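Local coordinates for PT26-6P (Thermococcus sp., PDB 2WB7), which is of unknown function but is encoded by an extrachromosomal mobile element of Euryarchaea and combines immunoglobulin-like and helical domains, at residues 103-108 against 364-369; 67-72 against 126-131; 424-429 against 454-459. All coordinates share one frame; numbering follows the deposited sequence.

Contact 1: 103-108 against 364-369; sequences WTRVWN and ERDDGV
W103 O is gripped by two nitrogens of one guanidinium. R365 NH1 binds W103 O at 2.8 Å, in the carbonyl plane. R365 NH2 reaches the same oxygen W103 O at 3.1 Å, from above that plane. The arginine thus comes end-on, with W103 O at the edge of its guanidinium. A weak bond from R365 NH2 to T104 O adds to the hold. R365 starts with CG anti to the backbone N and bends at chi3 (54°). Its NE binds D367 OD1 at 3.0 Å, so both ends of the group are fixed. D367 OD1 also accepts from V369 N, which makes an Asx turn. This lies on a type I beta turn, R365 to G368, in the hairpin loop between strands 350-364 and 370-379. The loop of the second immunoglobulin-like domain here meets strand 104-108 of the first. R105 CG lies over one face of the R365 guanidinium, 3.5 Å from R365 CZ. The bend at chi2 then turns the rest of the chain. The R105 guanidinium is sandwiched between W107 NE1 on one face and D367 CB on the other. At its edge, R105 NH2 gives D366 OD1 a weak hydrogen bond, part of a salt bridge. One water joins R105 NE to D366 OD1, and another joins V106 N to D367 OD2. The two aspartates probably offset the closeness of the two arginine charges.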
loop_
_atom_site.group_PDB
_atom_site.type_symbol
_atom_site.label_atom_id
_atom_site.label_comp_id
_atom_site.label_asym_id
_atom_site.label_seq_id
_atom_site.Cartn_x
_atom_site.Cartn_y
_atom_site.Cartn_z
ATOM N N TRP A 103 4.363 23.504 -7.920
ATOM C CA TRP A 103 5.400 22.753 -8.620
ATOM C C TRP A 103 5.700 23.317 -9.995
ATOM O O TRP A 103 6.331 22.657 -10.821
ATOM C CB TRP A 103 5.001 21.281 -8.723
ATOM C CG TRP A 103 4.665 20.725 -7.396
ATOM C CD1 TRP A 103 3.521 20.076 -7.034
ATOM C CD2 TRP A 103 5.473 20.807 -6.227
ATOM N NE1 TRP A 103 3.576 19.740 -5.705
ATOM C CE2 TRP A 103 4.766 20.175 -5.186
ATOM C CE3 TRP A 103 6.734 21.350 -5.960
ATOM C CZ2 TRP A 103 5.278 20.068 -3.889
ATOM C CZ3 TRP A 103 7.246 21.244 -4.670
ATOM C CH2 TRP A 103 6.516 20.606 -3.652
ATOM N N THR A 104 5.241 24.545 -10.225
ATOM C CA THR A 104 5.517 25.269 -11.460
ATOM C C THR A 104 6.892 24.917 -11.997
ATOM O O THR A 104 7.882 24.938 -11.265
ATOM C CB THR A 104 5.444 26.791 -11.243
ATOM O OG1 THR A 104 4.322 27.109 -10.406
ATOM C CG2 THR A 104 5.290 27.502 -12.569
ATOM N N ARG A 105 6.941 24.578 -13.280
ATOM C CA ARG A 105 8.189 24.226 -13.934
ATOM C C ARG A 105 8.340 25.185 -15.088
ATOM O O ARG A 105 7.376 25.433 -15.812
ATOM C CB ARG A 105 8.113 22.796 -14.470
ATOM C CG ARG A 105 9.430 22.036 -14.486
ATOM C CD ARG A 105 10.432 22.676 -15.419
ATOM N NE ARG A 105 11.536 21.782 -15.723
ATOM C CZ ARG A 105 12.599 22.133 -16.437
ATOM N NH1 ARG A 105 12.695 23.362 -16.922
ATOM N NH2 ARG A 105 13.563 21.256 -16.667
ATOM N N VAL A 106 9.536 25.730 -15.272
ATOM C CA VAL A 106 9.755 26.643 -16.383
ATOM C C VAL A 106 10.959 26.269 -17.241
ATOM O O VAL A 106 12.072 26.096 -16.734
ATOM C CB VAL A 106 9.895 28.096 -15.890
ATOM C CG1 VAL A 106 10.663 28.928 -16.905
ATOM C CG2 VAL A 106 8.512 28.693 -15.612
ATOM N N TRP A 107 10.716 26.134 -18.544
ATOM C CA TRP A 107 11.782 26.004 -19.534
ATOM C C TRP A 107 11.983 27.380 -20.177
ATOM O O TRP A 107 11.053 27.934 -20.792
ATOM C CB TRP A 107 11.401 24.984 -20.608
ATOM C CG TRP A 107 11.246 23.553 -20.129
ATOM C CD1 TRP A 107 12.220 22.591 -20.093
ATOM C CD2 TRP A 107 10.043 22.919 -19.657
ATOM N NE1 TRP A 107 11.702 21.412 -19.613
ATOM C CE2 TRP A 107 10.371 21.587 -19.336
ATOM C CE3 TRP A 107 8.727 23.354 -19.459
ATOM C CZ2 TRP A 107 9.435 20.686 -18.837
ATOM C CZ3 TRP A 107 7.801 22.461 -18.960
ATOM C CH2 TRP A 107 8.158 21.141 -18.660
ATOM N N ASN A 108 13.173 27.954 -20.018
ATOM C CA ASN A 108 13.433 29.241 -20.636
ATOM C C ASN A 108 14.079 29.070 -22.003
ATOM O O ASN A 108 14.478 27.961 -22.374
ATOM C CB ASN A 108 14.251 30.158 -19.731
ATOM C CG ASN A 108 15.642 29.622 -19.453
ATOM O OD1 ASN A 108 16.171 28.782 -20.186
ATOM N ND2 ASN A 108 16.253 30.123 -18.384
ATOM N N GLU A 364 13.802 14.471 -6.948
ATOM C CA GLU A 364 14.487 15.646 -7.481
ATOM C C GLU A 364 14.337 15.757 -8.988
ATOM O O GLU A 364 14.934 14.990 -9.751
ATOM C CB GLU A 364 15.968 15.682 -7.124
ATOM C CG GLU A 364 16.469 17.111 -7.184
ATOM C CD GLU A 364 17.846 17.282 -7.822
ATOM O OE1 GLU A 364 18.685 16.346 -7.785
ATOM O OE2 GLU A 364 18.085 18.395 -8.346
ATOM N N ARG A 365 13.527 16.725 -9.399
ATOM C CA ARG A 365 13.237 16.984 -10.795
ATOM C C ARG A 365 14.457 17.567 -11.503
ATOM O O ARG A 365 15.272 18.266 -10.893
ATOM C CB ARG A 365 12.080 17.965 -10.870
ATOM C CG ARG A 365 11.239 17.843 -12.085
ATOM C CD ARG A 365 9.904 18.499 -11.819
ATOM N NE ARG A 365 10.083 19.866 -11.349
ATOM C CZ ARG A 365 9.097 20.751 -11.229
ATOM N NH1 ARG A 365 7.853 20.413 -11.526
ATOM N NH2 ARG A 365 9.355 21.975 -10.808
ATOM N N ASP A 366 14.584 17.281 -12.794
ATOM C CA ASP A 366 15.761 17.712 -13.556
ATOM C C ASP A 366 16.041 19.209 -13.417
ATOM O O ASP A 366 17.175 19.624 -13.552
ATOM C CB ASP A 366 15.625 17.343 -15.033
ATOM C CG ASP A 366 14.349 17.894 -15.652
ATOM O OD1 ASP A 366 13.508 18.451 -14.896
ATOM O OD2 ASP A 366 14.188 17.773 -16.891
ATOM N N ASP A 367 15.018 20.015 -13.143
ATOM C CA ASP A 367 15.225 21.453 -12.923
ATOM C C ASP A 367 15.721 21.798 -11.515
ATOM O O ASP A 367 15.833 22.970 -11.159
ATOM C CB ASP A 367 13.945 22.241 -13.215
ATOM C CG ASP A 367 12.861 22.004 -12.174
ATOM O OD1 ASP A 367 12.915 20.970 -11.465
ATOM O OD2 ASP A 367 11.941 22.844 -12.073
ATOM N N GLY A 368 16.017 20.788 -10.707
ATOM C CA GLY A 368 16.571 21.047 -9.374
ATOM C C GLY A 368 15.540 21.235 -8.272
ATOM O O GLY A 368 15.858 21.134 -7.088
ATOM N N VAL A 369 14.303 21.522 -8.646
ATOM C CA VAL A 369 13.228 21.555 -7.670
ATOM C C VAL A 369 13.102 20.186 -6.992
ATOM O O VAL A 369 13.243 19.157 -7.649
ATOM C CB VAL A 369 11.906 21.907 -8.343
ATOM C CG1 VAL A 369 10.750 21.497 -7.452
ATOM C CG2 VAL A 369 11.863 23.388 -8.669
HETATM O O HOH W 1 11.177 18.952 -15.805
HETATM O O HOH W 2 11.858 25.577 -13.384
#

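Contact 2: 67-72 against 126-131; sequences FPVQIR and TVMKAP
Strands 67-72 and 126-129 run antiparallel with a marked twist, their directions 125° apart. Four backbone hydrogen bonds join them as two pairs. F67 and M128 form one hydrogen-bonded pair, with F67 N to M128 O and M128 N to F67 O both 2.8 Å. V69 and T126 form the other. Its bond from V69 N to T126 O is 2.6 Å long, with V69 N above the carbonyl plane. The return bond from T126 N to V69 O lies nearly along the C=O axis. Between them P68 faces V127 as a non-hydrogen-bonded pair. P68 has no N-H to give, and this position asks for none across the pair. CA-H...O contacts from V127 CA to F67 O and from P68 CA to T126 O flank this pair. This is the pairing of strands 66-75 and 120-129 in a mixed sheet of the first immunoglobulin-like domain. F67, V69, T126 and M128 point to one face of it, P68 and V127 to the other. The F67 side chain takes the crowded chi1 position (51°), between its backbone N and carbonyl carbon. This folds the ring back across the partner strand, with M128 O over one face, offset toward the rim. F67 CE1 also meets M128 CB at 3.9 Å. M128 is a selenomethionine bent at chi2 and chi3. Its CG packs 3.6 Å from V69 CG2, while its end leads away toward R105 and R365. T126 CG2 lies against V69 CB at 3.9 Å. On the same face, F163 and I165 of strand 163-178 pack on F67 and V69.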
loop_
_atom_site.group_PDB
_atom_site.type_symbol
_atom_site.label_atom_id
_atom_site.label_comp_id
_atom_site.label_asym_id
_atom_site.label_seq_id
_atom_site.Cartn_x
_atom_site.Cartn_y
_atom_site.Cartn_z
ATOM N N PHE A 67 4.186 12.169 -10.352
ATOM C CA PHE A 67 4.040 11.406 -11.587
ATOM C C PHE A 67 4.635 12.148 -12.754
ATOM O O PHE A 67 4.664 13.374 -12.757
ATOM C CB PHE A 67 2.565 11.112 -11.851
ATOM C CG PHE A 67 1.697 12.324 -11.784
ATOM C CD1 PHE A 67 1.495 13.113 -12.903
ATOM C CD2 PHE A 67 1.092 12.686 -10.602
ATOM C CE1 PHE A 67 0.688 14.243 -12.837
ATOM C CE2 PHE A 67 0.288 13.808 -10.525
ATOM C CZ PHE A 67 0.088 14.590 -11.642
ATOM N N PRO A 68 5.105 11.404 -13.760
ATOM C CA PRO A 68 5.728 12.071 -14.881
ATOM C C PRO A 68 4.648 12.687 -15.745
ATOM O O PRO A 68 3.602 12.077 -15.966
ATOM C CB PRO A 68 6.429 10.926 -15.632
ATOM C CG PRO A 68 5.802 9.657 -15.155
ATOM C CD PRO A 68 4.811 9.992 -14.053
ATOM N N VAL A 69 4.895 13.899 -16.216
ATOM C CA VAL A 69 4.000 14.538 -17.154
ATOM C C VAL A 69 4.774 14.814 -18.415
ATOM O O VAL A 69 5.863 15.389 -18.366
ATOM C CB VAL A 69 3.454 15.875 -16.623
ATOM C CG1 VAL A 69 2.705 16.617 -17.732
ATOM C CG2 VAL A 69 2.557 15.644 -15.432
ATOM N N GLN A 70 4.218 14.389 -19.543
ATOM C CA GLN A 70 4.787 14.710 -20.840
ATOM C C GLN A 70 3.971 15.785 -21.547
ATOM O O GLN A 70 2.737 15.738 -21.587
ATOM C CB GLN A 70 4.889 13.462 -21.709
ATOM C CG GLN A 70 6.251 12.821 -21.659
ATOM C CD GLN A 70 6.298 11.502 -22.393
ATOM O OE1 GLN A 70 5.740 10.514 -21.932
ATOM N NE2 GLN A 70 6.978 11.476 -23.533
ATOM N N ILE A 71 4.683 16.769 -22.081
ATOM C CA ILE A 71 4.084 17.817 -22.901
ATOM C C ILE A 71 4.628 17.739 -24.328
ATOM O O ILE A 71 5.830 17.819 -24.550
ATOM C CB ILE A 71 4.409 19.201 -22.343
ATOM C CG1 ILE A 71 4.038 19.271 -20.860
ATOM C CG2 ILE A 71 3.692 20.270 -23.147
ATOM C CD1 ILE A 71 4.829 20.338 -20.083
ATOM N N ARG A 72 3.736 17.585 -25.295
ATOM C CA ARG A 72 4.162 17.499 -26.674
ATOM C C ARG A 72 3.734 18.720 -27.500
ATOM O O ARG A 72 2.540 19.004 -27.640
ATOM C CB ARG A 72 3.630 16.219 -27.294
ATOM C CG ARG A 72 3.938 16.072 -28.748
ATOM C CD ARG A 72 3.069 14.989 -29.318
ATOM N NE ARG A 72 3.760 14.244 -30.359
ATOM C CZ ARG A 72 4.631 13.269 -30.120
ATOM N NH1 ARG A 72 4.915 12.926 -28.862
ATOM N NH2 ARG A 72 5.214 12.639 -31.142
ATOM N N THR A 126 8.355 16.351 -17.493
ATOM C CA THR A 126 8.452 16.868 -16.142
ATOM C C THR A 126 7.774 15.939 -15.122
ATOM O O THR A 126 7.185 14.916 -15.474
ATOM C CB THR A 126 7.901 18.313 -16.050
ATOM O OG1 THR A 126 8.389 18.930 -14.853
ATOM C CG2 THR A 126 6.393 18.318 -16.032
ATOM N N VAL A 127 7.895 16.281 -13.846
ATOM C CA VAL A 127 7.284 15.505 -12.785
ATOM C C VAL A 127 6.335 16.414 -12.050
ATOM O O VAL A 127 6.670 17.557 -11.778
ATOM C CB VAL A 127 8.335 15.022 -11.789
ATOM C CG1 VAL A 127 7.708 14.067 -10.784
ATOM C CG2 VAL A 127 9.498 14.362 -12.523
HETATM N N MSE A 128 5.148 15.916 -11.734
HETATM C CA MSE A 128 4.163 16.730 -11.016
HETATM C C MSE A 128 3.560 16.016 -9.788
HETATM O O MSE A 128 3.862 14.851 -9.498
HETATM C CB MSE A 128 3.055 17.196 -11.967
HETATM C CG MSE A 128 3.541 18.141 -13.081
HETATM SE SE MSE A 128 3.843 20.031 -12.556
HETATM C CE MSE A 128 5.541 20.278 -13.453
ATOM N N LYS A 129 2.698 16.726 -9.071
ATOM C CA LYS A 129 2.055 16.170 -7.896
ATOM C C LYS A 129 0.866 17.024 -7.447
ATOM O O LYS A 129 0.954 18.257 -7.391
ATOM C CB LYS A 129 3.080 16.048 -6.775
ATOM C CG LYS A 129 2.558 15.357 -5.533
ATOM C CD LYS A 129 3.509 15.518 -4.350
ATOM C CE LYS A 129 2.889 14.909 -3.100
ATOM N NZ LYS A 129 3.561 15.363 -1.863
ATOM N N ALA A 130 -0.243 16.364 -7.132
ATOM C CA ALA A 130 -1.431 17.041 -6.625
ATOM C C ALA A 130 -1.217 17.651 -5.233
ATOM O O ALA A 130 -0.165 17.452 -4.613
ATOM C CB ALA A 130 -2.595 16.074 -6.598
ATOM N N PRO A 131 -2.216 18.406 -4.730
ATOM C CA PRO A 131 -2.157 18.901 -3.351
ATOM C C PRO A 131 -2.047 17.751 -2.329
ATOM O O PRO A 131 -2.687 16.701 -2.492
ATOM C CB PRO A 131 -3.493 19.648 -3.189
ATOM C CG PRO A 131 -3.881 20.037 -4.563
ATOM C CD PRO A 131 -3.420 18.891 -5.429
#

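Contact 3: 424-429 against 454-459; sequences EKIDEA and EYKAAI
K425 CG, I426 CG1 and Y455 CG all stand anti to the carbonyl carbon, beside the backbone N. Y455 (chi1 -69°) thereby leans its ring toward helix 408-438. K425 then bends at chi3 (86°) and again at chi4, and its chain crosses the tyrosine at about a right angle. K425 CB sits over one face of the ring in a CH-pi contact, 4.0 Å from the Y455 centroid. Farther out, K425 CE comes 3.6 Å from Y455 CE2 and touches Y455 OH at the same distance. I426 slides past Y455 in the opposite direction. I426 CG1 lies 3.4 Å from Y455 CB. The extended chi2 carries I426 CD1 on to I459 CD1 at 4.0 Å, one helical turn after Y455, and it also reaches K456 CG. The contact between the segments is apolar packing, and the polar tips bind outside it. Y455 OH bonds D489. K425 NZ forms salt bridges with D489 and E485 and bonds the carbonyls of T387 and Y388. D489 thus holds the tips of both side chains, and the two acidic groups probably offset the lysine charge. An alanine in place of Y455 would remove the ring under K425 and the hydroxyl bonded to D489, and would probably loosen the packing between these helices. The two segments run antiparallel at 164°, with axes 9.8 Å apart, as consecutive helices of the helical domain. Helix 471-499 packs beside them, with V492 against Y455 and D489 and E485 meeting the lysine.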
loop_
_atom_site.group_PDB
_atom_site.type_symbol
_atom_site.label_atom_id
_atom_site.label_comp_id
_atom_site.label_asym_id
_atom_site.label_seq_id
_atom_site.Cartn_x
_atom_site.Cartn_y
_atom_site.Cartn_z
ATOM N N GLU A 424 -16.343 -23.474 29.921
ATOM C CA GLU A 424 -15.871 -22.313 30.647
ATOM C C GLU A 424 -15.564 -21.162 29.702
ATOM O O GLU A 424 -15.981 -20.040 29.942
ATOM C CB GLU A 424 -14.652 -22.656 31.499
ATOM C CG GLU A 424 -13.901 -21.438 32.009
ATOM C CD GLU A 424 -14.747 -20.517 32.902
ATOM O OE1 GLU A 424 -14.171 -19.570 33.479
ATOM O OE2 GLU A 424 -15.982 -20.724 33.021
ATOM N N LYS A 425 -14.843 -21.431 28.624
ATOM C CA LYS A 425 -14.582 -20.405 27.610
ATOM C C LYS A 425 -15.884 -19.823 27.053
ATOM O O LYS A 425 -15.957 -18.643 26.730
ATOM C CB LYS A 425 -13.697 -20.964 26.485
ATOM C CG LYS A 425 -12.218 -21.046 26.877
ATOM C CD LYS A 425 -11.448 -22.042 26.043
ATOM C CE LYS A 425 -10.928 -21.439 24.743
ATOM N NZ LYS A 425 -9.606 -20.803 24.938
ATOM N N ILE A 426 -16.910 -20.660 26.943
ATOM C CA ILE A 426 -18.221 -20.195 26.527
ATOM C C ILE A 426 -18.813 -19.221 27.537
ATOM O O ILE A 426 -19.358 -18.183 27.164
ATOM C CB ILE A 426 -19.178 -21.364 26.310
ATOM C CG1 ILE A 426 -18.820 -22.083 25.013
ATOM C CG2 ILE A 426 -20.598 -20.873 26.222
ATOM C CD1 ILE A 426 -19.720 -23.250 24.687
ATOM N N ASP A 427 -18.709 -19.561 28.818
ATOM C CA ASP A 427 -19.190 -18.674 29.872
ATOM C C ASP A 427 -18.630 -17.269 29.728
ATOM O O ASP A 427 -19.312 -16.298 30.058
ATOM C CB ASP A 427 -18.843 -19.208 31.268
ATOM C CG ASP A 427 -19.665 -20.432 31.648
ATOM O OD1 ASP A 427 -20.703 -20.683 30.980
ATOM O OD2 ASP A 427 -19.273 -21.147 32.605
ATOM N N GLU A 428 -17.389 -17.148 29.261
ATOM C CA GLU A 428 -16.747 -15.843 29.184
ATOM C C GLU A 428 -17.107 -15.133 27.909
ATOM O O GLU A 428 -17.166 -13.904 27.868
ATOM C CB GLU A 428 -15.240 -15.979 29.308
ATOM C CG GLU A 428 -14.828 -16.447 30.696
ATOM C CD GLU A 428 -13.342 -16.737 30.801
ATOM O OE1 GLU A 428 -12.968 -17.739 31.466
ATOM O OE2 GLU A 428 -12.552 -15.968 30.201
ATOM N N ALA A 429 -17.347 -15.915 26.864
ATOM C CA ALA A 429 -17.846 -15.369 25.625
ATOM C C ALA A 429 -19.206 -14.748 25.911
ATOM O O ALA A 429 -19.559 -13.719 25.328
ATOM C CB ALA A 429 -17.959 -16.456 24.565
ATOM N N GLU A 454 -18.639 -21.070 17.906
ATOM C CA GLU A 454 -17.463 -21.855 17.551
ATOM C C GLU A 454 -17.132 -22.873 18.637
ATOM O O GLU A 454 -16.935 -24.070 18.348
ATOM C CB GLU A 454 -16.268 -20.963 17.244
ATOM C CG GLU A 454 -16.400 -20.241 15.922
ATOM C CD GLU A 454 -16.645 -21.195 14.746
ATOM O OE1 GLU A 454 -15.874 -22.158 14.522
ATOM O OE2 GLU A 454 -17.629 -20.971 14.011
ATOM N N TYR A 455 -17.088 -22.390 19.881
ATOM C CA TYR A 455 -16.802 -23.234 21.026
ATOM C C TYR A 455 -17.825 -24.348 21.091
ATOM O O TYR A 455 -17.465 -25.499 21.291
ATOM C CB TYR A 455 -16.811 -22.425 22.315
ATOM C CG TYR A 455 -15.647 -21.457 22.440
ATOM C CD1 TYR A 455 -15.818 -20.190 22.993
ATOM C CD2 TYR A 455 -14.377 -21.809 22.008
ATOM C CE1 TYR A 455 -14.760 -19.309 23.126
ATOM C CE2 TYR A 455 -13.304 -20.928 22.134
ATOM C CZ TYR A 455 -13.502 -19.680 22.691
ATOM O OH TYR A 455 -12.432 -18.816 22.809
ATOM N N LYS A 456 -19.100 -23.998 20.911
ATOM C CA LYS A 456 -20.197 -24.981 20.849
ATOM C C LYS A 456 -19.930 -26.052 19.799
ATOM O O LYS A 456 -20.190 -27.238 20.031
ATOM C CB LYS A 456 -21.541 -24.313 20.525
ATOM C CG LYS A 456 -22.318 -23.666 21.694
ATOM C CD LYS A 456 -23.817 -23.806 21.381
ATOM C CE LYS A 456 -24.631 -22.544 21.640
ATOM N NZ LYS A 456 -25.600 -22.711 22.786
ATOM N N ALA A 457 -19.428 -25.651 18.638
ATOM C CA ALA A 457 -19.135 -26.643 17.601
ATOM C C ALA A 457 -18.013 -27.575 18.044
ATOM O O ALA A 457 -18.010 -28.773 17.724
ATOM C CB ALA A 457 -18.756 -25.965 16.302
ATOM N N ALA A 458 -17.036 -27.014 18.748
ATOM C CA ALA A 458 -15.910 -27.789 19.206
ATOM C C ALA A 458 -16.367 -28.795 20.243
ATOM O O ALA A 458 -15.994 -29.966 20.188
ATOM C CB ALA A 458 -14.856 -26.885 19.777
ATOM N N ILE A 459 -17.178 -28.341 21.193
ATOM C CA ILE A 459 -17.734 -29.249 22.177
ATOM C C ILE A 459 -18.459 -30.407 21.495
ATOM O O ILE A 459 -18.401 -31.528 21.959
ATOM C CB ILE A 459 -18.682 -28.562 23.162
ATOM C CG1 ILE A 459 -17.890 -27.639 24.100
ATOM C CG2 ILE A 459 -19.426 -29.626 23.979
ATOM C CD1 ILE A 459 -18.708 -27.040 25.229
#

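Overall arrangement
From the N terminus, strand 66-75 comes first and waits for strand 120-129, which closes contact 2. Strand 104-108 lies inside that loop and finds its partner only at 364-369, so contacts 1 and 2 cross. Contact 2 pairs strands within the first immunoglobulin-like domain. Contact 1 spans about 255 residues and docks a hairpin loop of the second domain on the first. They touch: R365 NH1 probably also bonds V127 O, and R105 packs on T126. Contact 3 follows in series and closes a short loop between consecutive helices of the helical domain. Its centre is about 65 Å from that of contact 1 and about 58 Å from that of contact 2.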